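Local coordinates for protein Cif-like 1 (Burkholderia cenocepacia, PDB 7JQY) that is probably an epoxide hydrolase of the Cif-like group, built on the alpha/beta hydrolase fold and assembled as an octamer, at residues Ile167-Leu172 against Leu192-Lys197. The protein carries 1 engineered substitution. Residues are numbered along the deposited sequence; the frame is centred on the assembly and turned at random.
Sequences IWHFGL and LDFYKK
Phe194 drives the edge of its ring against one face of His169. This is a T-shaped (edge-to-face) pair, with ring planes at 80° and ring centroids 4.6 Å apart. Two neighbouring carbons of the phenyl rim do the touching. Phe194 CE2 sits over the centre of the imidazole, 3.5 Å from His169 CG. Phe194 CZ lies over the same face, 3.5 Å from His169 NE2. No hydrogen bond joins the two segments. The CB of Phe194 already points toward helix 169-173, and with CG anti to the backbone N (chi1 -170°) the ring extends toward His169. The opposite imidazole face is backed by Phe170 CD1, 3.8 Å above the plane and toward the rim, so both faces of the imidazole are contacted.

The contact ties the short helix 169-173 to helix 187-198. Both belong to the helical stretch between the sheet strands 140-146 and 250-255, the usual place for the cap of an alpha/beta hydrolase. Phe194 lies near, without touching, the probable nucleophile elbow around Gly121 and Gly125, where Ser123 is an engineered residue. Trp57 meets Phe194 edge-to-face, and Arg198 adds a cation-pi contact. His169 CB packs over the centre of the Trp168 ring, 3.7 Å from its plane. Lys197 NZ forms a 2.6 Å salt bridge to Asp193 OD2, which accepts with its syn lone pair. Trp168 also packs on Gln175 of a second subunit.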
# COMPACT_ATOMS: atom_id res chain seq x y z
N ILE B 167 4.54 21.04 -23.45
CA ILE B 167 5.39 19.88 -23.67
C ILE B 167 6.29 19.67 -22.47
O ILE B 167 7.37 19.08 -22.58
CB ILE B 167 6.21 20.03 -24.97
CG1 ILE B 167 7.12 21.26 -24.92
CG2 ILE B 167 5.28 20.13 -26.18
CD1 ILE B 167 8.17 21.28 -26.00
N TRP B 168 5.84 20.11 -21.29
CA TRP B 168 6.59 19.87 -20.06
C TRP B 168 6.92 18.40 -19.88
O TRP B 168 7.96 18.05 -19.31
CB TRP B 168 5.80 20.37 -18.85
CG TRP B 168 4.59 19.52 -18.52
CD1 TRP B 168 3.30 19.72 -18.92
CD2 TRP B 168 4.58 18.31 -17.72
NE1 TRP B 168 2.49 18.72 -18.43
CE2 TRP B 168 3.25 17.84 -17.70
CE3 TRP B 168 5.57 17.59 -17.04
CZ2 TRP B 168 2.88 16.69 -17.01
CZ3 TRP B 168 5.19 16.44 -16.36
CH2 TRP B 168 3.86 16.00 -16.35
N HIS B 169 6.04 17.51 -20.36
CA HIS B 169 6.15 16.09 -20.09
C HIS B 169 7.18 15.39 -20.97
O HIS B 169 7.49 14.22 -20.71
CB HIS B 169 4.76 15.44 -20.27
CG HIS B 169 4.20 15.59 -21.64
ND1 HIS B 169 3.80 16.80 -22.16
CD2 HIS B 169 3.96 14.67 -22.61
CE1 HIS B 169 3.35 16.63 -23.39
NE2 HIS B 169 3.43 15.34 -23.69
N PHE B 170 7.70 16.07 -22.00
CA PHE B 170 8.74 15.47 -22.82
C PHE B 170 9.93 15.06 -21.97
O PHE B 170 10.49 13.96 -22.14
CB PHE B 170 9.19 16.46 -23.90
CG PHE B 170 8.27 16.54 -25.09
CD1 PHE B 170 6.94 16.17 -24.99
CD2 PHE B 170 8.74 17.00 -26.32
CE1 PHE B 170 6.10 16.25 -26.09
CE2 PHE B 170 7.90 17.07 -27.41
CZ PHE B 170 6.58 16.70 -27.30
N GLY B 171 10.36 15.93 -21.05
CA GLY B 171 11.47 15.60 -20.19
C GLY B 171 11.21 14.37 -19.33
O GLY B 171 11.99 13.42 -19.33
N LEU B 172 10.10 14.38 -18.58
CA LEU B 172 9.80 13.27 -17.69
C LEU B 172 9.68 11.96 -18.46
O LEU B 172 10.25 10.94 -18.07
CB LEU B 172 8.51 13.55 -16.91
CG LEU B 172 7.97 12.33 -16.15
CD1 LEU B 172 8.94 11.92 -15.05
CD2 LEU B 172 6.58 12.58 -15.57
N LEU B 192 -5.89 11.22 -16.61
CA LEU B 192 -7.07 12.07 -16.56
C LEU B 192 -6.68 13.54 -16.45
O LEU B 192 -7.30 14.41 -17.08
CB LEU B 192 -7.97 11.67 -15.39
CG LEU B 192 -9.23 10.85 -15.67
CD1 LEU B 192 -8.86 9.43 -16.13
CD2 LEU B 192 -10.07 10.79 -14.42
N ASP B 193 -5.67 13.83 -15.63
CA ASP B 193 -5.23 15.21 -15.51
C ASP B 193 -4.59 15.70 -16.80
O ASP B 193 -4.91 16.79 -17.29
CB ASP B 193 -4.24 15.35 -14.35
CG ASP B 193 -3.97 16.81 -14.00
OD1 ASP B 193 -4.79 17.39 -13.25
OD2 ASP B 193 -2.97 17.37 -14.50
N PHE B 194 -3.71 14.88 -17.38
CA PHE B 194 -3.11 15.23 -18.66
C PHE B 194 -4.19 15.56 -19.69
O PHE B 194 -4.10 16.58 -20.40
CB PHE B 194 -2.22 14.09 -19.14
CG PHE B 194 -1.38 14.44 -20.32
CD1 PHE B 194 -1.90 14.37 -21.60
CD2 PHE B 194 -0.06 14.83 -20.15
CE1 PHE B 194 -1.13 14.71 -22.70
CE2 PHE B 194 0.72 15.17 -21.24
CZ PHE B 194 0.19 15.11 -22.52
N TYR B 195 -5.23 14.77 -19.73
CA TYR B 195 -6.27 14.96 -20.67
C TYR B 195 -7.10 16.19 -20.43
O TYR B 195 -7.29 16.94 -21.31
CB TYR B 195 -7.18 13.74 -20.67
CG TYR B 195 -7.45 13.14 -22.00
CD1 TYR B 195 -6.63 12.19 -22.52
CD2 TYR B 195 -8.53 13.49 -22.72
CE1 TYR B 195 -6.88 11.62 -23.73
CE2 TYR B 195 -8.78 12.94 -23.94
CZ TYR B 195 -7.95 11.99 -24.43
OH TYR B 195 -8.20 11.42 -25.62
N LYS B 196 -7.56 16.40 -19.22
CA LYS B 196 -8.49 17.49 -18.95
C LYS B 196 -7.81 18.85 -19.07
O LYS B 196 -8.47 19.83 -19.44
CB LYS B 196 -9.11 17.32 -17.57
CG LYS B 196 -10.09 16.16 -17.49
CD LYS B 196 -10.75 16.16 -16.14
CE LYS B 196 -11.02 14.77 -15.63
NZ LYS B 196 -12.11 14.83 -14.60
N LYS B 197 -6.52 18.94 -18.78
CA LYS B 197 -5.81 20.20 -18.91
C LYS B 197 -5.73 20.67 -20.36
O LYS B 197 -5.57 21.87 -20.61
CB LYS B 197 -4.40 20.07 -18.33
CG LYS B 197 -4.31 20.48 -16.88
CD LYS B 197 -2.98 20.16 -16.26
CE LYS B 197 -2.89 20.85 -14.91
NZ LYS B 197 -3.01 19.89 -13.78